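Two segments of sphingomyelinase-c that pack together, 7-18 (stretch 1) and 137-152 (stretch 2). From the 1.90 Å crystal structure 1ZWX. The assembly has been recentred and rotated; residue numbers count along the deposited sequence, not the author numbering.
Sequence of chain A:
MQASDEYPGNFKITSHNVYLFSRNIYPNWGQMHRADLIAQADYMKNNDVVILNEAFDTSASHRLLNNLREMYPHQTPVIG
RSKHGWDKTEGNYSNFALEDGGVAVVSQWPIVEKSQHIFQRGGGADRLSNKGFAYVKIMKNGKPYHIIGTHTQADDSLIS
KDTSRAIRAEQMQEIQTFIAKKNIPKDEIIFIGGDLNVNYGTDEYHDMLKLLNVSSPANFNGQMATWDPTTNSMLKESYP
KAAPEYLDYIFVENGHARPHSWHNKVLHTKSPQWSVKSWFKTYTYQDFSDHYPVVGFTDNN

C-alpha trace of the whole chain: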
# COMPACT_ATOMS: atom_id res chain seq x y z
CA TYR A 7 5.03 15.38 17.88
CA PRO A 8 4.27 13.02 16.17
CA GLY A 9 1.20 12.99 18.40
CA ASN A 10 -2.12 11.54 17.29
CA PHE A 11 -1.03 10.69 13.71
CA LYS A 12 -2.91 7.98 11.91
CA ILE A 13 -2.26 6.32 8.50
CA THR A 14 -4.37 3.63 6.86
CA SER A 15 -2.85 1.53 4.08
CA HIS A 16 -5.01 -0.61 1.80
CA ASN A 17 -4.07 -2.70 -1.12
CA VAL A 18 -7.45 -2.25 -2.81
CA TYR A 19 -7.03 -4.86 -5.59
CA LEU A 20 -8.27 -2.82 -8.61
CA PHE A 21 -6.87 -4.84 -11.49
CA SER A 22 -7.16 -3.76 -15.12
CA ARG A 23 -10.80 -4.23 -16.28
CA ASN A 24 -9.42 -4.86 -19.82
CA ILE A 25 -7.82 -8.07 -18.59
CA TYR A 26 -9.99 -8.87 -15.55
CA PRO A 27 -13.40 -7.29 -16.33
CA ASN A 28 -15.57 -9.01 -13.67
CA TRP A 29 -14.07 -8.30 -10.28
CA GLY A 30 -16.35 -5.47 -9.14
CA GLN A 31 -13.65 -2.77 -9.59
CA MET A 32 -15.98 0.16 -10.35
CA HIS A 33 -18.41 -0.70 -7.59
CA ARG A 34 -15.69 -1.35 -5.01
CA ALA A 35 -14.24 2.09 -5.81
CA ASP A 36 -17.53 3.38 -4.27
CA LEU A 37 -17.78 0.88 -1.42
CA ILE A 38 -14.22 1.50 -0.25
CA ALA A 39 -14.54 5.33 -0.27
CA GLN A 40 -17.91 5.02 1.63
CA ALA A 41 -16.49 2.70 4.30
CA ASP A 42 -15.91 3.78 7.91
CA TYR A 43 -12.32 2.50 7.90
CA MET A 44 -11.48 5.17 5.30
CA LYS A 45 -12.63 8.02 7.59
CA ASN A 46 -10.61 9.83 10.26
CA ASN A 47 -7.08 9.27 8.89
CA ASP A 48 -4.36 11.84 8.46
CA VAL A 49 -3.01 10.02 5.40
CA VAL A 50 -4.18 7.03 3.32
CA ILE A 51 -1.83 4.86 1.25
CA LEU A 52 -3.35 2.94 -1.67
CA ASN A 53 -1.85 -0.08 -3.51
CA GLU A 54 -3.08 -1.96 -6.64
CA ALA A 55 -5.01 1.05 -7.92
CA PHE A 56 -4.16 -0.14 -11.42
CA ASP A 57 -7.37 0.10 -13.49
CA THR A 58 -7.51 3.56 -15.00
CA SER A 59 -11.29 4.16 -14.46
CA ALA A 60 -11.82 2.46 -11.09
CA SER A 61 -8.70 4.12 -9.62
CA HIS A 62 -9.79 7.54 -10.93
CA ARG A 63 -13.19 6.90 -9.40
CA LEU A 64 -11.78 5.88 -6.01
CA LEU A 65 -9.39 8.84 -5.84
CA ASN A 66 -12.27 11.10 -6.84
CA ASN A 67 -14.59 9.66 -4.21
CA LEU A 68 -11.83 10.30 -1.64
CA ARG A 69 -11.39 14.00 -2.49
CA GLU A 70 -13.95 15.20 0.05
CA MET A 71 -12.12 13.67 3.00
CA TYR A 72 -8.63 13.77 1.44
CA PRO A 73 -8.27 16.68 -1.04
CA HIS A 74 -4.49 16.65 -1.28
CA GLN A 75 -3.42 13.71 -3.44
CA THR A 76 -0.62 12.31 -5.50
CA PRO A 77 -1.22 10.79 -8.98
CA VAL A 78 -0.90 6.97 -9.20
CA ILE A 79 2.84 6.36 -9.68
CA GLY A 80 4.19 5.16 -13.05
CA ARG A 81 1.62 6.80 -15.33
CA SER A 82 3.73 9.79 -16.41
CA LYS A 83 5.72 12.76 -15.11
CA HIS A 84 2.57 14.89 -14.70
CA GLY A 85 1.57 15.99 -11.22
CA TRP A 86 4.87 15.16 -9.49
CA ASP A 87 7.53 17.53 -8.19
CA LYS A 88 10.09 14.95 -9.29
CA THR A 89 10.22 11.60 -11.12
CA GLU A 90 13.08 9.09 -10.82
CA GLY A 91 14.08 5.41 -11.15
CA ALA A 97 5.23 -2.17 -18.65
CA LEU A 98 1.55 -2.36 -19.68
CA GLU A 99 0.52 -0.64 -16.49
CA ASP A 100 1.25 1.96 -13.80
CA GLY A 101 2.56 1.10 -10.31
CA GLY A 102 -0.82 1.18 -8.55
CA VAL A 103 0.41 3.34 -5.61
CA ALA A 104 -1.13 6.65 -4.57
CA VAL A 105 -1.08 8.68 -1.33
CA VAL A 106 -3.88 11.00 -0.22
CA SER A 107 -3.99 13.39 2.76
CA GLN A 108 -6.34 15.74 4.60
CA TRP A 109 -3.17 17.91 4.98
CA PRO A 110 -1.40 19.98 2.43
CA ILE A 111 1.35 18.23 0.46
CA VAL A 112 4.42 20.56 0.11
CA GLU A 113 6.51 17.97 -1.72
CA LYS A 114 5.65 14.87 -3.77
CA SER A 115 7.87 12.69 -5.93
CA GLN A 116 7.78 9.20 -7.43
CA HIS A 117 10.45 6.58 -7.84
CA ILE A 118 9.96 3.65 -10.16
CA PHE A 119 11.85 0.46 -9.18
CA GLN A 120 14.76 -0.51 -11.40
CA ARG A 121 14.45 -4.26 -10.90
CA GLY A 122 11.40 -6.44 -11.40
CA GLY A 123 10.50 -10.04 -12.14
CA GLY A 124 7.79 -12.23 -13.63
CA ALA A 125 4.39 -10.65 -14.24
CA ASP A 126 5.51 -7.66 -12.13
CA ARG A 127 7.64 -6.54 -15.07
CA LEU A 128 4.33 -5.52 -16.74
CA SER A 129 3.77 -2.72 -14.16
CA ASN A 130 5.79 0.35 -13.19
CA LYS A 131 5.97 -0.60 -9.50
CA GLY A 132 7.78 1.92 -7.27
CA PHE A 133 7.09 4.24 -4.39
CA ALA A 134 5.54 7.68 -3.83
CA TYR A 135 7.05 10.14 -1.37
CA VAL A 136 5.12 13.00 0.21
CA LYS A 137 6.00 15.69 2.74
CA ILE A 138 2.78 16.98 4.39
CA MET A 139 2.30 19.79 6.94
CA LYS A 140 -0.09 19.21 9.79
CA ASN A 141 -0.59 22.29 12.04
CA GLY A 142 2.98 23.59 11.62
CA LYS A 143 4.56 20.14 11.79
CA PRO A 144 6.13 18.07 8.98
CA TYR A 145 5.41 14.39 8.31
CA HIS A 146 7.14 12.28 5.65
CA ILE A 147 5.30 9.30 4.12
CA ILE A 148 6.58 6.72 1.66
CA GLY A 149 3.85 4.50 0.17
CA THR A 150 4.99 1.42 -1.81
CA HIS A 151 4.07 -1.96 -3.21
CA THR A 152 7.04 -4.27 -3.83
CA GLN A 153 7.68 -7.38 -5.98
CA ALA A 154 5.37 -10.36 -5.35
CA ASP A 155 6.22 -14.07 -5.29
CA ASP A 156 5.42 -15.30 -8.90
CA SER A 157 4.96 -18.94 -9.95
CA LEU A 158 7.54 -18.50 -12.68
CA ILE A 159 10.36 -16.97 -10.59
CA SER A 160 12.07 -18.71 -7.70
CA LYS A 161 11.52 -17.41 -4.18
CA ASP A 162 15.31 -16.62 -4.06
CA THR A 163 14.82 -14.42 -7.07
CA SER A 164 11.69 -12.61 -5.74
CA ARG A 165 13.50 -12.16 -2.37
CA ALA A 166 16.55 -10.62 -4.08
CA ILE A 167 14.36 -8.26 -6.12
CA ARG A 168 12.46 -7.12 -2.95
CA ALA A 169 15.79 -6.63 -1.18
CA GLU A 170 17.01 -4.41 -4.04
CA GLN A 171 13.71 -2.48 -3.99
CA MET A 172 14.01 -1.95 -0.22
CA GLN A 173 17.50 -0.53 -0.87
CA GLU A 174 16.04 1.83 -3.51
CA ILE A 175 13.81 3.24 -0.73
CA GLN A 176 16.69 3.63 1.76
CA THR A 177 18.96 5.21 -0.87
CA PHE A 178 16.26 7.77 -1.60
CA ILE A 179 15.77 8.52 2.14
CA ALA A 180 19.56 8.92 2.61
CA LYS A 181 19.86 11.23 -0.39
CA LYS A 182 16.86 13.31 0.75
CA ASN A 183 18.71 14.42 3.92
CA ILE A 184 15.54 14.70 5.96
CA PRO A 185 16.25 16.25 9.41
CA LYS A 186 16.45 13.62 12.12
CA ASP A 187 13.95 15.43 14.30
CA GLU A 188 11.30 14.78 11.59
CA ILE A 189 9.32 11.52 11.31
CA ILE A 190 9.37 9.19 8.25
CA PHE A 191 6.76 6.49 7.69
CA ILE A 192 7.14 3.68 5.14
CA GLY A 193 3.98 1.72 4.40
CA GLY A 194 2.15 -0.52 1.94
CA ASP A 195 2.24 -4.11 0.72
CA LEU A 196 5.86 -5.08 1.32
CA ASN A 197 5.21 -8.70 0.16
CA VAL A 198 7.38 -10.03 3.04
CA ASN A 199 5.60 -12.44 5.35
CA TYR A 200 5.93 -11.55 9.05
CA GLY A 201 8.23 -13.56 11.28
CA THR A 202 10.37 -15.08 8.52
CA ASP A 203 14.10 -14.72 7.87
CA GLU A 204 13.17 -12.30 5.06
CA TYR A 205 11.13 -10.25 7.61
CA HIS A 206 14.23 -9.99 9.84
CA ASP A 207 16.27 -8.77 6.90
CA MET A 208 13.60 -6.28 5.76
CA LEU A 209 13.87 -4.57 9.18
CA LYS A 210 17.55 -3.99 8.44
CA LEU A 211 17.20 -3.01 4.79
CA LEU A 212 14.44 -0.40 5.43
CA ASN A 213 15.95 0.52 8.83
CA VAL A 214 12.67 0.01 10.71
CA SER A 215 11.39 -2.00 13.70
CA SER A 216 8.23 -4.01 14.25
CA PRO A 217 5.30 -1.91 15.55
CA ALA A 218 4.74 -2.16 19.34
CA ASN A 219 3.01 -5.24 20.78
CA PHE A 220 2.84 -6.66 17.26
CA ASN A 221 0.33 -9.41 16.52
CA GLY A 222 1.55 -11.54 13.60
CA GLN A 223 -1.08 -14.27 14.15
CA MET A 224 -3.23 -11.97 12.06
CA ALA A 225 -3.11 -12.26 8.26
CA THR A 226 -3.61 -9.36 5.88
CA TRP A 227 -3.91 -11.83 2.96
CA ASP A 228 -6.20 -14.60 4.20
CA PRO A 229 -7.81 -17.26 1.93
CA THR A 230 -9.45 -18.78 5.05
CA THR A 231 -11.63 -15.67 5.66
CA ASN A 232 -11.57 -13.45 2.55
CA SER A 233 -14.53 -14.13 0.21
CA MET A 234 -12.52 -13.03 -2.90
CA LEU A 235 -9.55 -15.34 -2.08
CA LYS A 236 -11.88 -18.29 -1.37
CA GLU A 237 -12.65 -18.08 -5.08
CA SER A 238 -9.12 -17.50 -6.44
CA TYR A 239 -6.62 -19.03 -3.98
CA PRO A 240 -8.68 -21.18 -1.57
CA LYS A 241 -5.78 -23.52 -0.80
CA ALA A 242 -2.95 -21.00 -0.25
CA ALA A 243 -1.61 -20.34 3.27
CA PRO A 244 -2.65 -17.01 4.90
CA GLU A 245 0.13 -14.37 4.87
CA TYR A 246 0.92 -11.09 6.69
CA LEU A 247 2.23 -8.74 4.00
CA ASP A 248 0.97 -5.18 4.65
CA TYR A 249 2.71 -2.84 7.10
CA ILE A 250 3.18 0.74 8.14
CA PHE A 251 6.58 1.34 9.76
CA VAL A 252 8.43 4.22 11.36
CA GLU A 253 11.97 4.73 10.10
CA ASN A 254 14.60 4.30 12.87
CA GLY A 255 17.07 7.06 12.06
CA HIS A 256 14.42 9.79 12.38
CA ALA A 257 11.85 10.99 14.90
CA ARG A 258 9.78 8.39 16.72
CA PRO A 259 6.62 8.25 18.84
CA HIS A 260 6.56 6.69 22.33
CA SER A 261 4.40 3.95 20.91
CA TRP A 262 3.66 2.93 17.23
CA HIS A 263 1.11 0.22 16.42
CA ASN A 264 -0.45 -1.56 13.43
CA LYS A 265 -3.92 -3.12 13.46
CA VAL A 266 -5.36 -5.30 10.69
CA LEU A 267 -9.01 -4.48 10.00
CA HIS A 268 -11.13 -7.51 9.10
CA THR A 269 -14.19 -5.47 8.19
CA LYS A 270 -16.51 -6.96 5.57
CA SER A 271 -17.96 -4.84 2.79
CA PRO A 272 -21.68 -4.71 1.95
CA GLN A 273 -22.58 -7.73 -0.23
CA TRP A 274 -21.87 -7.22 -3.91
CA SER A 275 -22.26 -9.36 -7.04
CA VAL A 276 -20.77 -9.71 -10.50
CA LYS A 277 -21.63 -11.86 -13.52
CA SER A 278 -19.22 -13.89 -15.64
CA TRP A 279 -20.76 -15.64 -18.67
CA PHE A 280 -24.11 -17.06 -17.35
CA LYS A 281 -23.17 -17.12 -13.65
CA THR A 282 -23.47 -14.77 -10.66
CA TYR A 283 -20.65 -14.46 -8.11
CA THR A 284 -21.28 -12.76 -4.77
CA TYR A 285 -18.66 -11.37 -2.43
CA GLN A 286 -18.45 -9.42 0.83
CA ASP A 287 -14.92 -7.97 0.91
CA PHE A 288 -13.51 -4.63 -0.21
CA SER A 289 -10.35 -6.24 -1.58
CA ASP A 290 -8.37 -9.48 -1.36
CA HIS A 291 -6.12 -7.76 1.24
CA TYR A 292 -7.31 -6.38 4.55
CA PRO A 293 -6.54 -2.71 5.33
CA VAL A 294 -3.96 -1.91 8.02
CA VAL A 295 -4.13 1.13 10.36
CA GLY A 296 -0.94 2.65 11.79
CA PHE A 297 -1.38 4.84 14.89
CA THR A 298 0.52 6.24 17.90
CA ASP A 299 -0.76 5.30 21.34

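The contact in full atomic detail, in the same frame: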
# COMPACT_ATOMS: atom_id res chain seq x y z
N TYR A 7 4.42 15.88 19.15
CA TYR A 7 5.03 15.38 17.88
C TYR A 7 5.69 14.00 18.04
O TYR A 7 6.62 13.87 18.83
CB TYR A 7 6.05 16.39 17.37
CG TYR A 7 6.58 16.09 15.97
CD1 TYR A 7 5.74 16.16 14.84
CD2 TYR A 7 7.92 15.77 15.78
CE1 TYR A 7 6.26 15.91 13.55
CE2 TYR A 7 8.44 15.52 14.51
CZ TYR A 7 7.61 15.56 13.40
OH TYR A 7 8.15 15.33 12.15
N PRO A 8 5.27 12.99 17.25
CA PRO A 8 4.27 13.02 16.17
C PRO A 8 2.83 13.19 16.63
O PRO A 8 2.01 13.71 15.87
CB PRO A 8 4.46 11.66 15.48
CG PRO A 8 4.95 10.79 16.53
CD PRO A 8 5.86 11.64 17.37
N GLY A 9 2.51 12.74 17.83
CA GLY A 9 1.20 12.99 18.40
C GLY A 9 0.18 11.99 17.91
O GLY A 9 0.52 10.82 17.72
N ASN A 10 -1.06 12.44 17.73
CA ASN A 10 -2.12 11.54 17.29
C ASN A 10 -2.14 11.53 15.75
O ASN A 10 -3.03 12.16 15.13
CB ASN A 10 -3.49 11.94 17.87
CG ASN A 10 -4.62 11.01 17.42
OD1 ASN A 10 -4.41 10.01 16.70
ND2 ASN A 10 -5.85 11.33 17.85
N PHE A 11 -1.13 10.87 15.16
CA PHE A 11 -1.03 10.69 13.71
C PHE A 11 -1.46 9.30 13.35
O PHE A 11 -1.06 8.33 14.01
CB PHE A 11 0.39 10.91 13.22
CG PHE A 11 0.46 11.37 11.79
CD1 PHE A 11 0.15 12.69 11.46
CD2 PHE A 11 0.84 10.48 10.75
CE1 PHE A 11 0.24 13.15 10.15
CE2 PHE A 11 0.93 10.93 9.44
CZ PHE A 11 0.62 12.26 9.11
N LYS A 12 -2.26 9.21 12.29
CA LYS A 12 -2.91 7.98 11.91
C LYS A 12 -2.87 7.81 10.38
O LYS A 12 -3.25 8.73 9.64
CB LYS A 12 -4.33 8.01 12.42
CG LYS A 12 -5.13 6.76 12.20
CD LYS A 12 -6.31 6.78 13.12
CE LYS A 12 -7.53 6.30 12.41
NZ LYS A 12 -8.78 6.80 13.09
N ILE A 13 -2.41 6.64 9.94
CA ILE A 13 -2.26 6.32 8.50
C ILE A 13 -2.97 5.00 8.29
O ILE A 13 -2.82 4.07 9.09
CB ILE A 13 -0.77 6.14 8.11
CG1 ILE A 13 0.02 7.41 8.39
CG2 ILE A 13 -0.62 5.75 6.61
CD1 ILE A 13 1.49 7.21 8.33
N THR A 14 -3.77 4.91 7.23
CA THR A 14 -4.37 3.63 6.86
C THR A 14 -3.77 3.26 5.50
O THR A 14 -3.61 4.11 4.64
CB THR A 14 -5.92 3.69 6.81
OG1 THR A 14 -6.42 3.77 8.14
CG2 THR A 14 -6.53 2.42 6.19
N SER A 15 -3.36 2.00 5.36
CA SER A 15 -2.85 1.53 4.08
C SER A 15 -3.76 0.38 3.62
O SER A 15 -4.09 -0.51 4.40
CB SER A 15 -1.39 1.06 4.21
OG SER A 15 -0.89 0.62 2.96
N HIS A 16 -4.20 0.45 2.35
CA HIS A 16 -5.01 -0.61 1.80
C HIS A 16 -4.62 -0.89 0.37
O HIS A 16 -4.67 -0.01 -0.52
CB HIS A 16 -6.50 -0.28 1.86
CG HIS A 16 -7.37 -1.49 1.76
ND1 HIS A 16 -8.72 -1.42 1.49
CD2 HIS A 16 -7.08 -2.81 1.92
CE1 HIS A 16 -9.23 -2.64 1.51
NE2 HIS A 16 -8.25 -3.50 1.76
N ASN A 17 -4.22 -2.13 0.19
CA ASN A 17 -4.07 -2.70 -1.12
C ASN A 17 -5.50 -3.02 -1.56
O ASN A 17 -6.12 -3.95 -1.04
CB ASN A 17 -3.19 -3.98 -1.02
CG ASN A 17 -2.97 -4.62 -2.36
OD1 ASN A 17 -3.81 -4.48 -3.26
ND2 ASN A 17 -1.83 -5.31 -2.52
N VAL A 18 -6.02 -2.21 -2.47
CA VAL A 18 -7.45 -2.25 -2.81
C VAL A 18 -7.78 -3.20 -4.00
O VAL A 18 -8.95 -3.33 -4.37
CB VAL A 18 -8.01 -0.83 -3.12
CG1 VAL A 18 -7.97 0.04 -1.82
CG2 VAL A 18 -7.23 -0.17 -4.20
N LYS A 137 5.85 14.93 1.49
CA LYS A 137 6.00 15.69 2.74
C LYS A 137 4.69 16.49 2.97
O LYS A 137 4.29 17.22 2.11
CB LYS A 137 7.20 16.64 2.65
CG LYS A 137 7.41 17.43 4.01
CD LYS A 137 8.48 18.53 3.85
CE LYS A 137 8.82 19.24 5.22
NZ LYS A 137 9.85 20.31 4.92
N ILE A 138 3.99 16.24 4.07
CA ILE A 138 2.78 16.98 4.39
C ILE A 138 3.08 17.89 5.59
O ILE A 138 4.00 17.61 6.38
CB ILE A 138 1.55 16.07 4.75
CG1 ILE A 138 1.79 15.22 5.97
CG2 ILE A 138 1.15 15.12 3.54
CD1 ILE A 138 0.66 15.28 6.98
N MET A 139 2.28 18.94 5.74
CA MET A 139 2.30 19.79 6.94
C MET A 139 0.98 19.67 7.66
O MET A 139 -0.10 19.94 7.07
CB MET A 139 2.58 21.23 6.54
CG MET A 139 3.96 21.47 5.94
SD MET A 139 5.26 21.19 7.21
CE MET A 139 4.84 22.46 8.40
N LYS A 140 1.06 19.27 8.92
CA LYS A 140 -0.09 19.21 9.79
C LYS A 140 0.14 20.22 10.95
O LYS A 140 0.98 19.98 11.83
CB LYS A 140 -0.30 17.81 10.35
CG LYS A 140 -1.55 17.65 11.23
CD LYS A 140 -1.62 16.27 11.87
CE LYS A 140 -2.80 16.13 12.82
NZ LYS A 140 -3.03 14.79 13.42
N ASN A 141 -0.60 21.32 10.93
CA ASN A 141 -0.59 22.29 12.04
C ASN A 141 0.83 22.71 12.42
O ASN A 141 1.18 22.69 13.61
CB ASN A 141 -1.36 21.71 13.24
CG ASN A 141 -2.83 21.38 12.90
OD1 ASN A 141 -3.44 22.04 12.06
ND2 ASN A 141 -3.37 20.34 13.54
N GLY A 142 1.64 23.03 11.42
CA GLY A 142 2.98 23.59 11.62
C GLY A 142 4.07 22.54 11.71
O GLY A 142 5.26 22.87 11.90
N LYS A 143 3.66 21.28 11.55
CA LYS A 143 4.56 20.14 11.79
C LYS A 143 4.68 19.25 10.54
O LYS A 143 3.67 18.87 9.95
CB LYS A 143 4.01 19.33 12.96
CG LYS A 143 4.04 20.11 14.29
CD LYS A 143 3.29 19.38 15.39
CE LYS A 143 1.83 19.22 15.06
NZ LYS A 143 1.09 18.32 16.00
N PRO A 144 5.92 18.91 10.16
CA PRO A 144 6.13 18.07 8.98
C PRO A 144 6.03 16.57 9.25
O PRO A 144 6.42 16.06 10.35
CB PRO A 144 7.53 18.45 8.53
CG PRO A 144 8.25 18.91 9.84
CD PRO A 144 7.19 19.28 10.83
N TYR A 145 5.52 15.85 8.25
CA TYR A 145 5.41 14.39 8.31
C TYR A 145 5.78 13.88 6.93
O TYR A 145 5.40 14.48 5.93
CB TYR A 145 4.01 13.90 8.71
CG TYR A 145 3.58 14.31 10.10
CD1 TYR A 145 3.66 13.44 11.16
CD2 TYR A 145 3.07 15.59 10.33
CE1 TYR A 145 3.26 13.83 12.47
CE2 TYR A 145 2.67 15.99 11.60
CZ TYR A 145 2.75 15.13 12.66
OH TYR A 145 2.34 15.56 13.89
N HIS A 146 6.62 12.83 6.90
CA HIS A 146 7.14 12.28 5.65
C HIS A 146 6.56 10.87 5.50
O HIS A 146 6.56 10.08 6.46
CB HIS A 146 8.69 12.26 5.63
CG HIS A 146 9.31 13.60 5.89
ND1 HIS A 146 9.80 14.39 4.88
CD2 HIS A 146 9.50 14.30 7.04
CE1 HIS A 146 10.29 15.52 5.40
NE2 HIS A 146 10.13 15.47 6.71
N ILE A 147 6.00 10.58 4.32
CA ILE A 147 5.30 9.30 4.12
C ILE A 147 5.77 8.73 2.80
O ILE A 147 5.75 9.43 1.78
CB ILE A 147 3.75 9.41 4.10
CG1 ILE A 147 3.21 9.91 5.44
CG2 ILE A 147 3.12 8.04 3.77
CD1 ILE A 147 3.00 11.46 5.44
N ILE A 148 6.24 7.48 2.86
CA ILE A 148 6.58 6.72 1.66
C ILE A 148 5.58 5.58 1.58
O ILE A 148 5.42 4.79 2.53
CB ILE A 148 8.05 6.24 1.71
CG1 ILE A 148 8.96 7.46 1.52
CG2 ILE A 148 8.30 5.11 0.64
CD1 ILE A 148 10.44 7.20 1.70
N GLY A 149 4.85 5.54 0.45
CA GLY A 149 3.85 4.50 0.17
C GLY A 149 4.43 3.64 -0.96
O GLY A 149 5.01 4.16 -1.91
N THR A 150 4.29 2.33 -0.85
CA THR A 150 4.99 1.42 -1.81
C THR A 150 4.24 0.12 -1.94
O THR A 150 3.39 -0.22 -1.11
CB THR A 150 6.51 1.16 -1.41
OG1 THR A 150 7.21 0.60 -2.54
CG2 THR A 150 6.63 0.23 -0.23
N HIS A 151 4.60 -0.62 -2.99
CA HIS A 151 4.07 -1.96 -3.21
C HIS A 151 5.19 -2.66 -3.97
O HIS A 151 5.50 -2.32 -5.11
CB HIS A 151 2.77 -1.91 -4.04
CG HIS A 151 2.21 -3.27 -4.40
ND1 HIS A 151 1.28 -3.46 -5.41
CD2 HIS A 151 2.47 -4.50 -3.89
CE1 HIS A 151 0.97 -4.75 -5.48
NE2 HIS A 151 1.68 -5.40 -4.58
N THR A 152 5.83 -3.62 -3.30
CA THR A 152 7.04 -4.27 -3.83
C THR A 152 6.71 -5.57 -4.60
O THR A 152 5.58 -6.03 -4.61
CB THR A 152 8.05 -4.59 -2.68
OG1 THR A 152 7.39 -5.38 -1.71
CG2 THR A 152 8.57 -3.30 -2.01

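Three aromatic residues, F11, Y7 and Y145, supply about half of this contact, in which side chains rather than paired backbones join the two stretches. Y145 lies at the centre, its ring covered on both faces. Against one face lies F11 in an offset stack, the planes only 6° apart, the centroids 4.0 Å apart and F11 CD1 3.5 Å from Y145 CE1. Toward the opposite face Y7 presents its edge, with planes at 60° and Y7 CE1 3.7 Å from Y145 CZ. A flat, wide ring suits this place because it offers two apolar faces while its hydroxyl reaches beyond them: Y145 OH donates a hydrogen bond to P8 O at 2.7 Å, near the plane of the ring.

Y7 uses tyrosine chemistry in the reverse sense. Its CA-to-CB bond points sideways, yet the long side chain brings Y7 OH to P144 O, to which it donates a hydrogen bond of 2.6 Å. Each stretch thus supplies one tyrosine donor to a carbonyl of the other.

F11, lacking a hydroxyl, suits a buried apolar site. Near its ring plane lie I138, with F11 CZ 3.7 Å from I138 CD1, and the aliphatic part of K140, with F11 CD1 4.0 Å from K140 CD. Further along, I13 CD1 meets I147 CG1 at 4.3 Å, extending the apolar packing.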